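Local structure of Lin0012 protein (Listeria innocua, 3K17) at residues V23-A34 with G170-E181; M141-H152 with C161-Y169. The protein probably acts as an ATP-dependent phosphomevalonate kinase of the GHMP family, phosphorylating phosphomevalonate in the mevalonate route to isopentenyl diphosphate. One frame throughout, in Å; residues are numbered along the deposited sequence.

Interaction 1: V23-A34 with G170-E181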
loop_
_atom_site.group_PDB
_atom_site.type_symbol
_atom_site.label_atom_id
_atom_site.label_comp_id
_atom_site.label_asym_id
_atom_site.label_seq_id
_atom_site.Cartn_x
_atom_site.Cartn_y
_atom_site.Cartn_z
ATOM N N VAL A 23 -10.646 -18.431 34.157
ATOM C CA VAL A 23 -10.766 -17.054 34.596
ATOM C C VAL A 23 -11.074 -16.063 33.471
ATOM O O VAL A 23 -11.571 -14.972 33.737
ATOM C CB VAL A 23 -9.491 -16.608 35.369
ATOM C CG1 VAL A 23 -8.308 -16.454 34.416
ATOM C CG2 VAL A 23 -9.768 -15.323 36.118
ATOM N N VAL A 24 -10.805 -16.433 32.220
ATOM C CA VAL A 24 -11.100 -15.518 31.121
ATOM C C VAL A 24 -12.612 -15.364 30.991
ATOM O O VAL A 24 -13.098 -14.362 30.481
ATOM C CB VAL A 24 -10.515 -16.010 29.763
ATOM C CG1 VAL A 24 -9.029 -16.301 29.912
ATOM C CG2 VAL A 24 -11.254 -17.249 29.282
ATOM N N GLU A 25 -13.354 -16.359 31.468
ATOM C CA GLU A 25 -14.814 -16.315 31.412
ATOM C C GLU A 25 -15.337 -15.330 32.450
ATOM O O GLU A 25 -14.863 -15.304 33.588
ATOM C CB GLU A 25 -15.410 -17.702 31.680
ATOM C CG GLU A 25 -14.998 -18.792 30.683
ATOM C CD GLU A 25 -15.312 -18.431 29.243
ATOM O OE1 GLU A 25 -16.245 -17.633 29.012
ATOM O OE2 GLU A 25 -14.634 -18.957 28.338
ATOM N N SER A 26 -16.319 -14.526 32.054
ATOM C CA SER A 26 -16.905 -13.533 32.941
ATOM C C SER A 26 -17.395 -14.168 34.238
ATOM O O SER A 26 -17.872 -15.297 34.248
ATOM C CB SER A 26 -18.075 -12.830 32.245
ATOM O OG SER A 26 -17.650 -12.196 31.046
ATOM N N GLY A 27 -17.263 -13.437 35.337
ATOM C CA GLY A 27 -17.728 -13.951 36.614
ATOM C C GLY A 27 -16.948 -15.113 37.197
ATOM O O GLY A 27 -17.270 -15.583 38.287
ATOM N N HIS A 28 -15.933 -15.598 36.487
ATOM C CA HIS A 28 -15.146 -16.701 37.017
ATOM C C HIS A 28 -14.029 -16.166 37.901
ATOM O O HIS A 28 -13.582 -15.022 37.743
ATOM C CB HIS A 28 -14.600 -17.570 35.885
ATOM C CG HIS A 28 -15.622 -18.488 35.295
ATOM N ND1 HIS A 28 -16.755 -18.031 34.657
ATOM C CD2 HIS A 28 -15.688 -19.840 35.254
ATOM C CE1 HIS A 28 -17.473 -19.061 34.245
ATOM N NE2 HIS A 28 -16.847 -20.171 34.595
ATOM N N THR A 29 -13.571 -16.994 38.831
ATOM C CA THR A 29 -12.561 -16.555 39.776
ATOM C C THR A 29 -11.218 -17.278 39.757
ATOM O O THR A 29 -11.141 -18.489 39.524
ATOM C CB THR A 29 -13.126 -16.626 41.220
ATOM O OG1 THR A 29 -14.374 -15.926 41.276
ATOM C CG2 THR A 29 -12.167 -15.990 42.205
ATOM N N ALA A 30 -10.162 -16.517 40.019
ATOM C CA ALA A 30 -8.815 -17.067 40.087
ATOM C C ALA A 30 -8.118 -16.508 41.315
ATOM O O ALA A 30 -8.492 -15.449 41.827
ATOM C CB ALA A 30 -8.014 -16.711 38.828
ATOM N N ILE A 31 -7.109 -17.234 41.784
ATOM C CA ILE A 31 -6.319 -16.815 42.926
ATOM C C ILE A 31 -4.966 -16.373 42.355
ATOM O O ILE A 31 -4.434 -17.026 41.466
ATOM C CB ILE A 31 -6.056 -17.984 43.895
ATOM C CG1 ILE A 31 -7.383 -18.547 44.423
ATOM C CG2 ILE A 31 -5.153 -17.509 45.042
ATOM C CD1 ILE A 31 -8.206 -17.544 45.208
ATOM N N LEU A 32 -4.427 -15.262 42.848
ATOM C CA LEU A 32 -3.123 -14.800 42.377
ATOM C C LEU A 32 -2.341 -14.186 43.509
ATOM O O LEU A 32 -2.914 -13.718 44.494
ATOM C CB LEU A 32 -3.247 -13.727 41.286
ATOM C CG LEU A 32 -3.936 -14.000 39.950
ATOM C CD1 LEU A 32 -5.311 -13.343 39.952
ATOM C CD2 LEU A 32 -3.071 -13.415 38.813
ATOM N N THR A 33 -1.024 -14.202 43.370
ATOM C CA THR A 33 -0.176 -13.565 44.348
ATOM C C THR A 33 0.805 -12.688 43.587
ATOM O O THR A 33 1.246 -13.041 42.488
ATOM C CB THR A 33 0.628 -14.570 45.208
ATOM O OG1 THR A 33 1.457 -13.834 46.120
ATOM C CG2 THR A 33 1.534 -15.439 44.341
ATOM N N ALA A 34 1.118 -11.531 44.155
ATOM C CA ALA A 34 2.093 -10.641 43.549
ATOM C C ALA A 34 3.434 -11.189 44.038
ATOM O O ALA A 34 3.482 -11.882 45.062
ATOM C CB ALA A 34 1.876 -9.214 44.034
ATOM N N GLY A 170 -1.348 -6.000 44.851
ATOM C CA GLY A 170 -0.284 -6.610 45.631
ATOM C C GLY A 170 -0.847 -7.751 46.471
ATOM O O GLY A 170 -2.019 -8.111 46.342
ATOM N N GLY A 171 -0.009 -8.327 47.325
ATOM C CA GLY A 171 -0.445 -9.425 48.173
ATOM C C GLY A 171 -1.094 -10.582 47.439
ATOM O O GLY A 171 -0.781 -10.856 46.275
ATOM N N TRP A 172 -1.998 -11.266 48.137
ATOM C CA TRP A 172 -2.729 -12.401 47.598
ATOM C C TRP A 172 -4.174 -11.983 47.369
ATOM O O TRP A 172 -4.776 -11.333 48.230
ATOM C CB TRP A 172 -2.705 -13.576 48.589
ATOM C CG TRP A 172 -1.354 -14.205 48.790
ATOM C CD1 TRP A 172 -0.272 -13.653 49.417
ATOM C CD2 TRP A 172 -0.928 -15.486 48.309
ATOM N NE1 TRP A 172 0.802 -14.508 49.349
ATOM C CE2 TRP A 172 0.428 -15.640 48.672
ATOM C CE3 TRP A 172 -1.561 -16.517 47.598
ATOM C CZ2 TRP A 172 1.165 -16.784 48.347
ATOM C CZ3 TRP A 172 -0.827 -17.657 47.274
ATOM C CH2 TRP A 172 0.523 -17.779 47.650
ATOM N N ILE A 173 -4.740 -12.364 46.226
ATOM C CA ILE A 173 -6.122 -12.004 45.933
ATOM C C ILE A 173 -6.938 -13.088 45.246
ATOM O O ILE A 173 -6.404 -14.005 44.611
ATOM C CB ILE A 173 -6.224 -10.763 45.006
ATOM C CG1 ILE A 173 -5.578 -11.078 43.652
ATOM C CG2 ILE A 173 -5.561 -9.556 45.654
ATOM C CD1 ILE A 173 -5.888 -10.063 42.548
ATOM N N ALA A 174 -8.251 -12.953 45.389
ATOM C CA ALA A 174 -9.203 -13.814 44.729
ATOM C C ALA A 174 -9.762 -12.814 43.718
ATOM O O ALA A 174 -10.373 -11.810 44.098
ATOM C CB ALA A 174 -10.286 -14.262 45.688
ATOM N N TYR A 175 -9.522 -13.064 42.436
ATOM C CA TYR A 175 -9.995 -12.160 41.392
ATOM C C TYR A 175 -11.168 -12.745 40.624
ATOM O O TYR A 175 -11.088 -13.866 40.115
ATOM C CB TYR A 175 -8.865 -11.864 40.402
ATOM C CG TYR A 175 -9.318 -11.038 39.220
ATOM C CD1 TYR A 175 -9.588 -9.682 39.361
ATOM C CD2 TYR A 175 -9.515 -11.623 37.965
ATOM C CE1 TYR A 175 -10.046 -8.918 38.285
ATOM C CE2 TYR A 175 -9.975 -10.866 36.883
ATOM C CZ TYR A 175 -10.237 -9.514 37.050
ATOM O OH TYR A 175 -10.688 -8.757 35.990
ATOM N N THR A 176 -12.256 -11.990 40.535
ATOM C CA THR A 176 -13.424 -12.441 39.797
ATOM C C THR A 176 -13.642 -11.525 38.600
ATOM O O THR A 176 -13.990 -10.349 38.741
ATOM C CB THR A 176 -14.680 -12.454 40.681
ATOM O OG1 THR A 176 -14.457 -13.322 41.797
ATOM C CG2 THR A 176 -15.884 -12.948 39.886
ATOM N N THR A 177 -13.439 -12.095 37.421
ATOM C CA THR A 177 -13.541 -11.387 36.155
ATOM C C THR A 177 -14.841 -10.633 35.919
ATOM O O THR A 177 -15.929 -11.176 36.095
ATOM C CB THR A 177 -13.317 -12.368 34.986
ATOM O OG1 THR A 177 -12.154 -13.164 35.258
ATOM C CG2 THR A 177 -13.123 -11.606 33.672
ATOM N N PHE A 178 -14.709 -9.376 35.505
ATOM C CA PHE A 178 -15.855 -8.528 35.215
ATOM C C PHE A 178 -16.555 -9.044 33.964
ATOM O O PHE A 178 -16.032 -9.913 33.265
ATOM C CB PHE A 178 -15.387 -7.084 35.005
ATOM C CG PHE A 178 -14.343 -6.934 33.924
ATOM C CD1 PHE A 178 -14.703 -6.925 32.580
ATOM C CD2 PHE A 178 -12.999 -6.799 34.255
ATOM C CE1 PHE A 178 -13.732 -6.778 31.574
ATOM C CE2 PHE A 178 -12.022 -6.655 33.259
ATOM C CZ PHE A 178 -12.391 -6.645 31.922
ATOM N N ASP A 179 -17.737 -8.508 33.681
ATOM C CA ASP A 179 -18.502 -8.924 32.511
ATOM C C ASP A 179 -17.832 -8.387 31.248
ATOM O O ASP A 179 -18.047 -7.241 30.855
ATOM C CB ASP A 179 -19.933 -8.396 32.603
ATOM C CG ASP A 179 -20.852 -9.037 31.584
ATOM O OD1 ASP A 179 -20.399 -9.304 30.451
ATOM O OD2 ASP A 179 -22.034 -9.261 31.916
ATOM N N GLN A 180 -17.026 -9.240 30.626
ATOM C CA GLN A 180 -16.267 -8.912 29.421
ATOM C C GLN A 180 -17.088 -8.325 28.277
ATOM O O GLN A 180 -16.745 -7.279 27.724
ATOM C CB GLN A 180 -15.546 -10.165 28.927
ATOM C CG GLN A 180 -14.529 -10.732 29.914
ATOM C CD GLN A 180 -13.100 -10.351 29.563
ATOM O OE1 GLN A 180 -12.808 -9.194 29.296
ATOM N NE2 GLN A 180 -12.205 -11.330 29.569
ATOM N N GLU A 181 -18.162 -9.018 27.919
ATOM C CA GLU A 181 -19.032 -8.590 26.835
ATOM C C GLU A 181 -19.678 -7.245 27.172
ATOM O O GLU A 181 -19.845 -6.383 26.305
ATOM C CB GLU A 181 -20.106 -9.650 26.600
ATOM C CG GLU A 181 -20.581 -9.742 25.170
ATOM C CD GLU A 181 -21.682 -10.770 24.992
ATOM O OE1 GLU A 181 -22.745 -10.624 25.637
ATOM O OE2 GLU A 181 -21.482 -11.725 24.208
#

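Interaction 2: M141-H152 with C161-Y169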
loop_
_atom_site.group_PDB
_atom_site.type_symbol
_atom_site.label_atom_id
_atom_site.label_comp_id
_atom_site.label_asym_id
_atom_site.label_seq_id
_atom_site.Cartn_x
_atom_site.Cartn_y
_atom_site.Cartn_z
HETATM N N MSE A 141 -8.374 3.074 44.256
HETATM C CA MSE A 141 -7.611 1.994 43.646
HETATM C C MSE A 141 -8.460 1.242 42.629
HETATM O O MSE A 141 -7.947 0.752 41.621
HETATM C CB MSE A 141 -7.109 1.007 44.697
HETATM C CG MSE A 141 -6.195 -0.058 44.100
HETATM SE SE MSE A 141 -5.362 -1.159 45.428
HETATM C CE MSE A 141 -4.421 0.239 46.393
ATOM N N LEU A 142 -9.761 1.151 42.892
ATOM C CA LEU A 142 -10.653 0.445 41.980
ATOM C C LEU A 142 -10.783 1.181 40.649
ATOM O O LEU A 142 -10.885 0.554 39.597
ATOM C CB LEU A 142 -12.033 0.261 42.609
ATOM C CG LEU A 142 -13.105 -0.322 41.689
ATOM C CD1 LEU A 142 -12.642 -1.671 41.135
ATOM C CD2 LEU A 142 -14.415 -0.475 42.468
ATOM N N LYS A 143 -10.796 2.508 40.690
ATOM C CA LYS A 143 -10.893 3.271 39.456
ATOM C C LYS A 143 -9.585 3.092 38.671
ATOM O O LYS A 143 -9.602 2.992 37.445
ATOM C CB LYS A 143 -11.152 4.755 39.744
ATOM C CG LYS A 143 -12.545 5.049 40.300
ATOM C CD LYS A 143 -12.764 6.554 40.488
ATOM C CE LYS A 143 -14.091 6.871 41.187
ATOM N NZ LYS A 143 -15.288 6.570 40.351
ATOM N N LYS A 144 -8.460 3.040 39.375
ATOM C CA LYS A 144 -7.173 2.842 38.712
ATOM C C LYS A 144 -7.145 1.457 38.065
ATOM O O LYS A 144 -6.611 1.282 36.969
ATOM C CB LYS A 144 -6.024 3.010 39.710
ATOM C CG LYS A 144 -5.945 4.426 40.273
ATOM C CD LYS A 144 -4.640 4.723 40.995
ATOM C CE LYS A 144 -4.531 3.969 42.312
ATOM N NZ LYS A 144 -3.262 4.304 43.012
ATOM N N PHE A 145 -7.737 0.468 38.727
ATOM C CA PHE A 145 -7.769 -0.863 38.147
ATOM C C PHE A 145 -8.533 -0.806 36.829
ATOM O O PHE A 145 -8.123 -1.410 35.843
ATOM C CB PHE A 145 -8.474 -1.866 39.062
ATOM C CG PHE A 145 -8.871 -3.125 38.358
ATOM C CD1 PHE A 145 -7.925 -4.108 38.070
ATOM C CD2 PHE A 145 -10.180 -3.302 37.914
ATOM C CE1 PHE A 145 -8.277 -5.246 37.350
ATOM C CE2 PHE A 145 -10.539 -4.442 37.190
ATOM C CZ PHE A 145 -9.581 -5.414 36.909
ATOM N N LYS A 146 -9.654 -0.088 36.828
ATOM C CA LYS A 146 -10.483 0.038 35.635
ATOM C C LYS A 146 -9.724 0.689 34.473
ATOM O O LYS A 146 -9.853 0.264 33.333
ATOM C CB LYS A 146 -11.746 0.856 35.940
ATOM C CG LYS A 146 -12.746 0.177 36.872
ATOM C CD LYS A 146 -13.954 1.080 37.075
ATOM C CE LYS A 146 -14.973 0.481 38.032
ATOM N NZ LYS A 146 -16.133 1.407 38.218
ATOM N N LEU A 147 -8.960 1.735 34.758
ATOM C CA LEU A 147 -8.183 2.390 33.711
ATOM C C LEU A 147 -7.162 1.386 33.166
ATOM O O LEU A 147 -7.052 1.193 31.960
ATOM C CB LEU A 147 -7.453 3.614 34.273
ATOM C CG LEU A 147 -8.311 4.813 34.689
ATOM C CD1 LEU A 147 -7.448 5.823 35.433
ATOM C CD2 LEU A 147 -8.953 5.452 33.455
ATOM N N ALA A 148 -6.436 0.736 34.071
ATOM C CA ALA A 148 -5.419 -0.238 33.698
ATOM C C ALA A 148 -6.005 -1.437 32.955
ATOM O O ALA A 148 -5.396 -1.949 32.002
ATOM C CB ALA A 148 -4.667 -0.705 34.945
ATOM N N ALA A 149 -7.180 -1.886 33.387
ATOM C CA ALA A 149 -7.844 -3.025 32.762
ATOM C C ALA A 149 -8.333 -2.711 31.344
ATOM O O ALA A 149 -8.164 -3.525 30.430
ATOM C CB ALA A 149 -9.015 -3.491 33.627
ATOM N N LEU A 150 -8.955 -1.548 31.166
ATOM C CA LEU A 150 -9.435 -1.148 29.843
ATOM C C LEU A 150 -8.239 -1.031 28.906
ATOM O O LEU A 150 -8.277 -1.500 27.776
ATOM C CB LEU A 150 -10.146 0.206 29.898
ATOM C CG LEU A 150 -11.544 0.265 30.519
ATOM C CD1 LEU A 150 -12.064 1.697 30.507
ATOM C CD2 LEU A 150 -12.480 -0.641 29.733
ATOM N N SER A 151 -7.181 -0.389 29.389
ATOM C CA SER A 151 -5.969 -0.201 28.597
ATOM C C SER A 151 -5.409 -1.537 28.127
ATOM O O SER A 151 -5.219 -1.764 26.931
ATOM C CB SER A 151 -4.900 0.527 29.426
ATOM O OG SER A 151 -3.695 0.704 28.688
ATOM N N HIS A 152 -5.160 -2.423 29.082
ATOM C CA HIS A 152 -4.576 -3.719 28.793
ATOM C C HIS A 152 -5.433 -4.644 27.932
ATOM O O HIS A 152 -4.906 -5.346 27.073
ATOM C CB HIS A 152 -4.201 -4.418 30.105
ATOM C CG HIS A 152 -3.267 -5.576 29.928
ATOM N ND1 HIS A 152 -3.696 -6.830 29.548
ATOM C CD2 HIS A 152 -1.922 -5.662 30.063
ATOM C CE1 HIS A 152 -2.654 -7.641 29.459
ATOM N NE2 HIS A 152 -1.566 -6.957 29.765
ATOM N N CYS A 161 -7.553 -9.892 32.853
ATOM C CA CYS A 161 -7.089 -8.722 33.581
ATOM C C CYS A 161 -6.848 -9.076 35.051
ATOM O O CYS A 161 -6.711 -8.199 35.893
ATOM C CB CYS A 161 -8.076 -7.560 33.466
ATOM S SG CYS A 161 -8.003 -6.751 31.845
ATOM N N GLY A 162 -6.805 -10.372 35.349
ATOM C CA GLY A 162 -6.520 -10.808 36.709
ATOM C C GLY A 162 -5.079 -10.421 37.013
ATOM O O GLY A 162 -4.721 -10.145 38.163
ATOM N N ASP A 163 -4.244 -10.395 35.969
ATOM C CA ASP A 163 -2.850 -10.012 36.134
ATOM C C ASP A 163 -2.789 -8.536 36.502
ATOM O O ASP A 163 -2.002 -8.137 37.351
ATOM C CB ASP A 163 -2.031 -10.295 34.859
ATOM C CG ASP A 163 -2.689 -9.775 33.587
ATOM O OD1 ASP A 163 -3.810 -9.220 33.636
ATOM O OD2 ASP A 163 -2.063 -9.932 32.521
ATOM N N ILE A 164 -3.628 -7.730 35.860
ATOM C CA ILE A 164 -3.691 -6.308 36.159
ATOM C C ILE A 164 -4.078 -6.134 37.641
ATOM O O ILE A 164 -3.494 -5.321 38.357
ATOM C CB ILE A 164 -4.761 -5.606 35.275
ATOM C CG1 ILE A 164 -4.268 -5.504 33.824
ATOM C CG2 ILE A 164 -5.087 -4.237 35.825
ATOM C CD1 ILE A 164 -3.036 -4.643 33.637
ATOM N N ALA A 165 -5.060 -6.914 38.094
ATOM C CA ALA A 165 -5.538 -6.823 39.477
ATOM C C ALA A 165 -4.441 -7.128 40.491
ATOM O O ALA A 165 -4.242 -6.386 41.459
ATOM C CB ALA A 165 -6.717 -7.777 39.686
ATOM N N SER A 166 -3.730 -8.227 40.256
ATOM C CA SER A 166 -2.667 -8.652 41.145
ATOM C C SER A 166 -1.544 -7.628 41.233
ATOM O O SER A 166 -1.060 -7.338 42.325
ATOM C CB SER A 166 -2.123 -10.008 40.690
ATOM O OG SER A 166 -1.046 -10.417 41.510
ATOM N N CYS A 167 -1.124 -7.079 40.089
ATOM C CA CYS A 167 -0.053 -6.078 40.079
ATOM C C CYS A 167 -0.484 -4.793 40.796
ATOM O O CYS A 167 0.306 -4.165 41.502
ATOM C CB CYS A 167 0.350 -5.751 38.636
ATOM S SG CYS A 167 1.093 -7.165 37.775
HETATM N N MSE A 168 -1.744 -4.421 40.617
HETATM C CA MSE A 168 -2.296 -3.214 41.232
HETATM C C MSE A 168 -2.492 -3.336 42.753
HETATM O O MSE A 168 -2.104 -2.445 43.509
HETATM C CB MSE A 168 -3.635 -2.885 40.567
HETATM C CG MSE A 168 -4.393 -1.705 41.154
HETATM SE SE MSE A 168 -3.526 -0.026 40.784
HETATM C CE MSE A 168 -4.070 0.160 38.917
ATOM N N TYR A 169 -3.079 -4.448 43.184
ATOM C CA TYR A 169 -3.387 -4.683 44.599
ATOM C C TYR A 169 -2.275 -5.267 45.461
ATOM O O TYR A 169 -2.255 -5.048 46.673
ATOM C CB TYR A 169 -4.628 -5.581 44.721
ATOM C CG TYR A 169 -5.922 -4.870 44.414
ATOM C CD1 TYR A 169 -6.158 -4.322 43.155
ATOM C CD2 TYR A 169 -6.890 -4.691 45.402
ATOM C CE1 TYR A 169 -7.321 -3.606 42.888
ATOM C CE2 TYR A 169 -8.056 -3.980 45.147
ATOM C CZ TYR A 169 -8.266 -3.438 43.894
ATOM O OH TYR A 169 -9.404 -2.706 43.648
#

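Interaction 1: V23-A34 with G170-E181
Thr33 and Trp172 sit side by side as a non-hydrogen-bonded pair at one end of an antiparallel ladder, 29-34 against 172-176. These strands are neighbours in the mixed sheet, 29-35 also pairing with 7-18 and 172-176 with 204-208. Thr33 CB stands 3.6 Å from the centroid of the six-membered ring of Trp172, 11° off its normal, so this is a CH-pi contact over the face. With OG1 anti to the backbone N (chi1 179°), the hydroxyl also lies over the indole and bonds to Ala34 O, while Trp172 NE1 is taken by Thr351. The two hydrogen-bonded pairs, Ala30 with Tyr175 and Leu32 with Ile173, make four backbone bonds, Tyr175 N to Ala30 O being 2.7 Å. On the face carrying Leu32, Ile173 and Tyr175 the contact is apolar: Leu32 CD1 lies 3.9 Å from Tyr175 CB, and helix 162-169 packs there.

Toward the partly exposed end polar groups take over. Thr29 and Thr176 form the last bridge, their hydroxyls bonded OG1 to OG1 at 2.7 Å. Beyond it Thr177 N to His28 O (2.9 Å) and Gly27 N to Thr177 O continue the pairing into the type II turn Glu25 to His28. Gln180 NE2 meets a lone pair of Val24 O at 3.3 Å in a nearly straight bond (175°) and also bonds Gly159 O; Gln180 N donates to Ser26 OG. Side-chain and main-chain amides thus bind Val24 and Ser26, before and within the turn, to Gln180.

Interaction 2: M141-H152 with C161-Y169
With CG anti to the backbone N (chi1 -174°) and the chain then extended, selenomethionine Met141 reaches Tyr169 before bending at chi3, and its selenium stands 3.7 Å from the ring centroid, only 4° off the normal: a Met-aromatic contact over the face. Met168, also selenomethionine, instead bends at both chi2 and chi3, which carries its CE to 3.4 Å from Lys144 O. It is a knob among Met141, Lys144, Phe145 and Ala148. One helical turn earlier, Ile164 fills the hole formed by Phe145, Ala148, Ala149 and His152; its CG2 branch reaches Ala148 CB at 3.7 Å, whereas CD1 lies against His152 CB.

These knobs-into-holes contacts join helices 141-156 and 162-169 of the GHMP kinase N-terminal domain as a roughly antiparallel pair (142°) with segment axes 9.4 Å apart. Phe145 projects between them and turns its edge to the second helix's first turn: Cys161 O lies in the ring plane, 3.6 Å from CE1, and Ala149 CB sits over one face. At the narrow end Cys161 SG approaches Ala149 O at 3.5 Å, where the CA atoms of these two residues are 5.8 Å apart. His152 stacks on Phe77, and its NE2 is hydrogen-bonded to Ser120 OG.

How the interactions relate
From the N terminus, the first of these segments is 23-34, on strand 29-35, and its pairing with strand 172-176 in interaction 1 closes a long loop, with 135 residues between the segments. Interaction 2 falls wholly within that loop and closes a much shorter one, with eight residues between 141-152 and 161-169. The two are therefore nested and do not cross. Helix 162-169 runs through Gly170 and Gly171 into strand 172-176, so one stretch of chain serves both contacts: Tyr175 CD2 lies 3.3 Å from Gly162 CA, and Tyr175 CD1 is 3.5 Å from Ala165 CB. Together the contacts tie the helical layer to the mixed sheet, whose other face at Ile31 meets helix 241-264.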